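Local coordinates for protein D-glycero-beta-D-manno-heptose-1,7-bisphosphate 7-phosphatase (Mesorhizobium loti, PDB 2O2X) that removes the C-7 phosphate from D-glycero-beta-D-manno-heptose 1,7-bisphosphate in a magnesium-dependent step of ADP-heptose biosynthesis, at residues 39-44 against 59-64; 65-70 against 204-209. One frame throughout, in Å; residues are numbered along the deposited sequence. Where two conformers were deposited one is given.

The two contacts follow one another along the chain, neither nested nor crossed. After strand 34-36 the chain enters the loop holding 39-44. Contact 1 closes that loop when it reaches 59-64, in the 3-10 turn leading into helix 62-71 and its first residues, with only 14 residues between. Contact 2 opens on the next residue. Its segment 65-70 continues the same helix and pairs with 204-209, on helix 199-211 near the C terminus. That closure spans 133 residues, including much of the sheet. Helix 62-71, with that turn, therefore ties the loop that holds the probable active-site residues to the C-terminal helix. The contacts also touch directly, with A64 CA 3.5 Å from L206 CD2.

Contact 1. Residues 39-44 against 59-64; sequences DGTINV and PQMLPA
T41 and M61, a selenomethionine, carry most of this buried contact. The tight part lies around the carbonyl of T41. Its O is 3.4 Å from M61 CB and 3.6 Å from M61 CG. M61 leaves its backbone with CG anti to N (chi1 -161°), then bends at chi2 and chi3. The bends bring the methyl back, so M61 CE also lies 3.8 Å from T41 O. T41 CG2 meets that end of the chain, 3.9 Å from M61 CE. T41 O is not left to carbon neighbours alone, since it bonds R58 NH1. The contact is looser at I42, where I42 CG1 stays 4.4 Å from M61 CG. The solvent side is at P59 and Q60, just before M61 in the turn; both are exposed.

Within the loop, N43 ND2 gives D39 OD1 a nearly straight bond of 2.8 Å, in its own amide plane and on the anti lone pair of OD1. This bond should help orient D39, the probable proton donor. The sequence from D37 to T41 is the DxDGT motif of HAD phosphatases, here backed by M61 from the short 3-10 turn that leads into helix 62-71.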
ATOM      1  N   ASP A  39      -5.399  -5.512  -0.250  1.00  7.91           N
ATOM      2  CA  ASP A  39      -6.109  -6.747   0.054  1.00 10.32           C
ATOM      3  C   ASP A  39      -5.320  -7.570   1.065  1.00  9.30           C
ATOM      4  O   ASP A  39      -4.202  -8.016   0.766  1.00 11.01           O
ATOM      5  CB  ASP A  39      -6.325  -7.547  -1.231  1.00 10.38           C
ATOM      6  CG  ASP A  39      -7.142  -6.789  -2.274  1.00 12.51           C
ATOM      7  OD1 ASP A  39      -8.256  -6.348  -1.961  1.00 12.81           O
ATOM      8  OD2 ASP A  39      -6.664  -6.697  -3.424  1.00 15.01           O
ATOM      9  N   GLY A  40      -5.918  -7.815   2.230  1.00 10.05           N
ATOM     10  CA  GLY A  40      -5.234  -8.473   3.340  1.00 10.07           C
ATOM     11  C   GLY A  40      -4.644  -7.543   4.392  1.00  9.93           C
ATOM     12  O   GLY A  40      -4.175  -7.989   5.460  1.00 10.03           O
ATOM     13  N   THR A  41      -4.708  -6.233   4.146  1.00  9.33           N
ATOM     14  CA  THR A  41      -4.095  -5.235   5.011  1.00  8.64           C
ATOM     15  C   THR A  41      -5.136  -4.188   5.385  1.00  9.34           C
ATOM     16  O   THR A  41      -5.545  -4.112   6.549  1.00  8.84           O
ATOM     17  CB  THR A  41      -2.830  -4.626   4.352  1.00  9.05           C
ATOM     18  OG1 THR A  41      -1.852  -5.651   4.192  1.00 11.62           O
ATOM     19  CG2 THR A  41      -2.213  -3.522   5.190  1.00  8.91           C
ATOM     20  N   ILE A  42      -5.638  -3.435   4.404  1.00  8.08           N
ATOM     21  CA  ILE A  42      -6.705  -2.488   4.598  1.00  7.72           C
ATOM     22  C   ILE A  42      -8.059  -3.149   4.554  1.00 10.07           C
ATOM     23  O   ILE A  42      -8.909  -2.835   5.391  1.00  9.31           O
ATOM     24  CB  ILE A  42      -6.615  -1.368   3.528  1.00  8.34           C
ATOM     25  CG1 ILE A  42      -5.314  -0.600   3.680  1.00  8.70           C
ATOM     26  CG2 ILE A  42      -7.833  -0.428   3.625  1.00 11.40           C
ATOM     27  CD1 ILE A  42      -5.078   0.388   2.543  1.00  8.58           C
ATOM     28  N   ASN A  43      -8.267  -4.023   3.590  1.00  9.80           N
ATOM     29  CA  ASN A  43      -9.526  -4.762   3.501  1.00  9.50           C
ATOM     30  C   ASN A  43      -9.273  -6.243   3.606  1.00 10.12           C
ATOM     31  O   ASN A  43      -8.147  -6.731   3.425  1.00  9.37           O
ATOM     32  CB  ASN A  43     -10.311  -4.412   2.220  1.00  9.29           C
ATOM     33  CG  ASN A  43      -9.563  -4.732   0.949  1.00 11.23           C
ATOM     34  OD1 ASN A  43      -8.837  -3.895   0.448  1.00 13.49           O
ATOM     35  ND2 ASN A  43      -9.733  -5.941   0.423  1.00 13.67           N
ATOM     36  N   VAL A  44     -10.312  -6.979   3.956  1.00  9.23           N
ATOM     37  CA  VAL A  44     -10.203  -8.401   4.082  1.00 11.00           C
ATOM     38  C   VAL A  44      -9.848  -9.009   2.722  1.00 11.14           C
ATOM     39  O   VAL A  44     -10.426  -8.640   1.685  1.00 11.24           O
ATOM     40  CB  VAL A  44     -11.515  -9.002   4.626  1.00 11.47           C
ATOM     41  CG1 VAL A  44     -11.443 -10.531   4.648  1.00 15.40           C
ATOM     42  CG2 VAL A  44     -11.811  -8.471   6.015  1.00 13.38           C
ATOM     43  N   PRO A  59     -10.554  -3.736  10.656  1.00 12.94           N
ATOM     44  CA  PRO A  59     -10.506  -2.581  11.575  1.00 13.67           C
ATOM     45  C   PRO A  59      -9.170  -2.391  12.260  1.00 11.85           C
ATOM     46  O   PRO A  59      -8.836  -1.284  12.648  1.00 13.91           O
ATOM     47  CB  PRO A  59     -11.624  -2.883  12.596  1.00 15.98           C
ATOM     48  CG  PRO A  59     -12.499  -3.905  11.903  1.00 18.35           C
ATOM     49  CD  PRO A  59     -11.567  -4.728  11.066  1.00 15.01           C
ATOM     50  N   GLN A  60      -8.390  -3.441  12.366  1.00 12.32           N
ATOM     51  CA  GLN A  60      -7.101  -3.308  13.065  1.00 13.84           C
ATOM     52  C   GLN A  60      -6.055  -2.486  12.285  1.00 11.72           C
ATOM     53  O   GLN A  60      -5.046  -2.099  12.847  1.00 11.48           O
ATOM     54  CB  GLN A  60      -6.576  -4.668  13.523  1.00 18.68           C
ATOM     55  CG  GLN A  60      -6.412  -5.716  12.479  1.00 16.70           C
ATOM     56  CD  GLN A  60      -7.650  -6.607  12.268  1.00 16.43           C
ATOM     57  OE1 GLN A  60      -8.687  -6.163  11.747  1.00 16.22           O
ATOM     58  NE2 GLN A  60      -7.523  -7.876  12.608  1.00 17.10           N
HETATM   59  N   MSE A  61      -6.333  -2.179  11.018  1.00  9.66           N
HETATM   60  CA  MSE A  61      -5.463  -1.267  10.262  1.00  9.20           C
HETATM   61  C   MSE A  61      -5.843   0.197  10.483  1.00  9.15           C
HETATM   62  O   MSE A  61      -5.076   1.112  10.190  1.00  9.69           O
HETATM   63  CB  MSE A  61      -5.476  -1.591   8.755  1.00  9.40           C
HETATM   64  CG  MSE A  61      -4.297  -1.033   7.974  1.00 11.35           C
HETATM   65 SE   MSE A  61      -2.523  -1.431   8.637  0.75  9.77          SE
HETATM   66  CE  MSE A  61      -2.762  -3.290   9.023  1.00 11.88           C
ATOM     67  N   LEU A  62      -7.069   0.443  10.944  1.00  9.21           N
ATOM     68  CA  LEU A  62      -7.551   1.818  11.012  1.00  9.70           C
ATOM     69  C   LEU A  62      -6.748   2.715  11.978  1.00  9.13           C
ATOM     70  O   LEU A  62      -6.497   3.874  11.643  1.00  9.56           O
ATOM     71  CB  LEU A  62      -9.045   1.856  11.359  1.00 11.32           C
ATOM     72  CG  LEU A  62      -9.952   1.205  10.299  1.00 11.52           C
ATOM     73  CD1 LEU A  62     -11.387   1.067  10.769  1.00 14.96           C
ATOM     74  CD2 LEU A  62      -9.895   1.980   8.989  1.00 13.93           C
ATOM     75  N   PRO A  63      -6.301   2.200  13.156  1.00 10.09           N
ATOM     76  CA  PRO A  63      -5.441   3.044  13.991  1.00 10.43           C
ATOM     77  C   PRO A  63      -4.168   3.508  13.286  1.00  9.85           C
ATOM     78  O   PRO A  63      -3.681   4.602  13.528  1.00 10.09           O
ATOM     79  CB  PRO A  63      -5.117   2.133  15.177  1.00 10.24           C
ATOM     80  CG  PRO A  63      -6.302   1.239  15.258  1.00  9.96           C
ATOM     81  CD  PRO A  63      -6.596   0.923  13.835  1.00 10.20           C
ATOM     82  N   ALA A  64      -3.593   2.653  12.454  1.00  8.86           N
ATOM     83  CA  ALA A  64      -2.370   3.048  11.723  1.00  9.42           C
ATOM     84  C   ALA A  64      -2.626   4.149  10.718  1.00  9.81           C
ATOM     85  O   ALA A  64      -1.840   5.098  10.621  1.00  9.08           O
ATOM     86  CB  ALA A  64      -1.761   1.827  11.034  1.00 10.73           C
TER

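Contact 2. Residues 65-70 against 204-209; sequences IATANR and DLLAAI
T67 OG1 is held by P63 O, one turn earlier in its own helix, and touches L206 across the contact. L206 CD2 lies 3.8 Å from T67 OG1, and L206 CD1 is 3.9 Å from the same oxygen. The two side chains cross at about a right angle, and both methyls of the leucine fork touch the hydroxyl. The hydroxyl must donate to P63 O, because a carbonyl has no proton to give. It stays satisfied although buried against carbon.

The methyl of T67 packs on I209, about one turn after L206. T67 CG2 stands anti to the backbone N and points across to I209, where it meets I209 CG2 at 3.7 Å. I209 CG2 also reaches the other helix's backbone, 3.7 Å from A68 CA. Against A68 CB it is a little further, at 4.1 Å. I209 CG2 thus rests against T67 and A68 together. At chi1 -67° it stands anti to its backbone N, which sends it across to helix 62-71.

Segments 65-70 and 204-209 run almost parallel, 11° apart, with their axes 9.6 Å from each other at closest approach. The small A68 lets I209 come close to the backbone. Both residues also touch L34 on strand 34-36, and I209 touches L158 on strand 158-161. The two helices therefore lie side by side on one face of the central sheet of this Rossmann-like HAD fold. Helix 62-71 is the crossover between parallel strands 34-36 and 75-80. The contact lies away from the annotated sites. It is mostly aliphatic, with the T67 hydroxyl paired inside its own helix, which implies that burial of apolar groups rather than hydrogen bonds or charge joins the two helices here.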
ATOM      1  N   ILE A  65      -3.701   4.034   9.949  1.00  9.15           N
ATOM      2  CA  ILE A  65      -4.035   5.074   8.999  1.00  7.60           C
ATOM      3  C   ILE A  65      -4.344   6.387   9.738  1.00  9.56           C
ATOM      4  O   ILE A  65      -3.835   7.432   9.367  1.00 10.44           O
ATOM      5  CB  ILE A  65      -5.211   4.653   8.082  1.00  8.52           C
ATOM      6  CG1 ILE A  65      -4.896   3.347   7.338  1.00  7.97           C
ATOM      7  CG2 ILE A  65      -5.503   5.733   7.050  1.00  9.28           C
ATOM      8  CD1 ILE A  65      -6.022   2.838   6.507  1.00  9.64           C
ATOM      9  N   ALA A  66      -5.157   6.305  10.784  1.00 10.50           N
ATOM     10  CA  ALA A  66      -5.472   7.501  11.582  1.00 11.22           C
ATOM     11  C   ALA A  66      -4.214   8.173  12.132  1.00 10.29           C
ATOM     12  O   ALA A  66      -4.063   9.399  12.094  1.00 10.61           O
ATOM     13  CB  ALA A  66      -6.389   7.126  12.717  1.00 10.54           C
ATOM     14  N   THR A  67      -3.289   7.376  12.649  1.00  9.94           N
ATOM     15  CA  THR A  67      -2.047   7.903  13.203  1.00 10.96           C
ATOM     16  C   THR A  67      -1.212   8.621  12.157  1.00 11.36           C
ATOM     17  O   THR A  67      -0.710   9.704  12.399  1.00 13.15           O
ATOM     18  CB  THR A  67      -1.242   6.770  13.903  1.00 11.64           C
ATOM     19  OG1 THR A  67      -2.011   6.260  15.003  1.00 12.12           O
ATOM     20  CG2 THR A  67       0.051   7.241  14.416  1.00 11.31           C
ATOM     21  N   ALA A  68      -1.057   8.010  10.988  1.00  9.76           N
ATOM     22  CA  ALA A  68      -0.325   8.630   9.884  1.00  9.55           C
ATOM     23  C   ALA A  68      -1.022   9.919   9.457  1.00  8.96           C
ATOM     24  O   ALA A  68      -0.372  10.960   9.247  1.00 11.11           O
ATOM     25  CB  ALA A  68      -0.222   7.667   8.706  1.00 10.04           C
ATOM     26  N   ASN A  69      -2.333   9.854   9.295  1.00  9.33           N
ATOM     27  CA  ASN A  69      -3.105  11.035   8.896  1.00 10.41           C
ATOM     28  C   ASN A  69      -2.805  12.211   9.857  1.00 11.60           C
ATOM     29  O   ASN A  69      -2.495  13.329   9.420  1.00 12.60           O
ATOM     30  CB  ASN A  69      -4.628  10.802   8.889  1.00  9.34           C
ATOM     31  CG  ASN A  69      -5.147   9.827   7.818  1.00  9.27           C
ATOM     32  OD1 ASN A  69      -6.273   9.323   7.948  1.00 10.72           O
ATOM     33  ND2 ASN A  69      -4.358   9.577   6.754  1.00 10.92           N
ATOM     34  N   ARG A  70      -2.905  11.939  11.153  1.00 13.91           N
ATOM     35  CA  ARG A  70      -2.757  13.002  12.149  0.50 14.12           C
ATOM     36  C   ARG A  70      -1.305  13.485  12.261  1.00 15.12           C
ATOM     37  O   ARG A  70      -1.056  14.642  12.636  1.00 16.15           O
ATOM     38  CB  ARG A  70      -3.344  12.563  13.501  0.50 13.03           C
ATOM     39  CG  ARG A  70      -4.863  12.310  13.475  0.50 17.70           C
ATOM     40  CD  ARG A  70      -5.497  12.338  14.885  0.50 17.71           C
ATOM     41  NE  ARG A  70      -5.162  11.180  15.733  0.50 14.92           N
ATOM     42  CZ  ARG A  70      -5.908  10.083  15.867  0.50 20.46           C
ATOM     43  NH1 ARG A  70      -7.034   9.942  15.193  0.50 19.35           N
ATOM     44  NH2 ARG A  70      -5.532   9.131  16.697  0.50 18.93           N
ATOM     45  N   ASP A 204       3.810  -1.028  18.365  1.00 10.27           N
ATOM     46  CA  ASP A 204       5.158  -0.830  17.838  1.00 11.92           C
ATOM     47  C   ASP A 204       5.068  -0.058  16.533  1.00 11.91           C
ATOM     48  O   ASP A 204       5.844   0.858  16.284  1.00 11.44           O
ATOM     49  CB  ASP A 204       5.894  -2.156  17.581  1.00 13.14           C
ATOM     50  CG  ASP A 204       6.036  -3.030  18.834  1.00 19.48           C
ATOM     51  OD1 ASP A 204       6.232  -2.478  19.930  1.00 19.69           O
ATOM     52  OD2 ASP A 204       5.933  -4.271  18.705  1.00 20.29           O
ATOM     53  N   LEU A 205       4.160  -0.474  15.653  1.00 10.71           N
ATOM     54  CA  LEU A 205       3.973   0.250  14.406  1.00  9.35           C
ATOM     55  C   LEU A 205       3.549   1.712  14.612  1.00  8.53           C
ATOM     56  O   LEU A 205       4.102   2.614  13.975  1.00  8.36           O
ATOM     57  CB  LEU A 205       2.952  -0.482  13.513  1.00  9.56           C
ATOM     58  CG  LEU A 205       2.417   0.242  12.281  1.00  9.47           C
ATOM     59  CD1 LEU A 205       3.573   0.526  11.357  1.00  8.59           C
ATOM     60  CD2 LEU A 205       1.340  -0.569  11.576  1.00 10.64           C
ATOM     61  N   LEU A 206       2.582   1.944  15.500  1.00  9.60           N
ATOM     62  CA  LEU A 206       2.105   3.295  15.772  1.00  9.95           C
ATOM     63  C   LEU A 206       3.236   4.157  16.321  1.00 12.26           C
ATOM     64  O   LEU A 206       3.354   5.314  15.928  1.00 12.33           O
ATOM     65  CB  LEU A 206       0.872   3.333  16.693  1.00 11.28           C
ATOM     66  CG  LEU A 206      -0.346   2.541  16.201  1.00 10.15           C
ATOM     67  CD1 LEU A 206      -1.566   2.922  17.010  1.00 11.69           C
ATOM     68  CD2 LEU A 206      -0.630   2.765  14.718  1.00  9.71           C
ATOM     69  N   ALA A 207       4.068   3.608  17.200  1.00 11.18           N
ATOM     70  CA  ALA A 207       5.200   4.376  17.714  1.00 13.61           C
ATOM     71  C   ALA A 207       6.128   4.771  16.581  1.00 12.84           C
ATOM     72  O   ALA A 207       6.640   5.906  16.519  1.00 13.44           O
ATOM     73  CB  ALA A 207       5.951   3.585  18.758  1.00 13.93           C
ATOM     74  N   ALA A 208       6.349   3.850  15.651  1.00 11.14           N
ATOM     75  CA  ALA A 208       7.239   4.119  14.512  1.00 10.39           C
ATOM     76  C   ALA A 208       6.687   5.233  13.596  1.00 12.35           C
ATOM     77  O   ALA A 208       7.450   6.071  13.111  1.00 14.88           O
ATOM     78  CB  ALA A 208       7.474   2.844  13.748  1.00 10.70           C
ATOM     79  N   ILE A 209       5.373   5.251  13.391  1.00 11.84           N
ATOM     80  CA  ILE A 209       4.717   6.283  12.577  1.00 12.27           C
ATOM     81  C   ILE A 209       4.801   7.623  13.300  1.00 15.26           C
ATOM     82  O   ILE A 209       5.150   8.634  12.693  1.00 15.98           O
ATOM     83  CB  ILE A 209       3.248   5.939  12.319  1.00 11.28           C
ATOM     84  CG1 ILE A 209       3.145   4.699  11.436  1.00 10.67           C
ATOM     85  CG2 ILE A 209       2.535   7.111  11.650  1.00 11.83           C
ATOM     86  CD1 ILE A 209       1.778   4.072  11.384  1.00 12.48           C
TER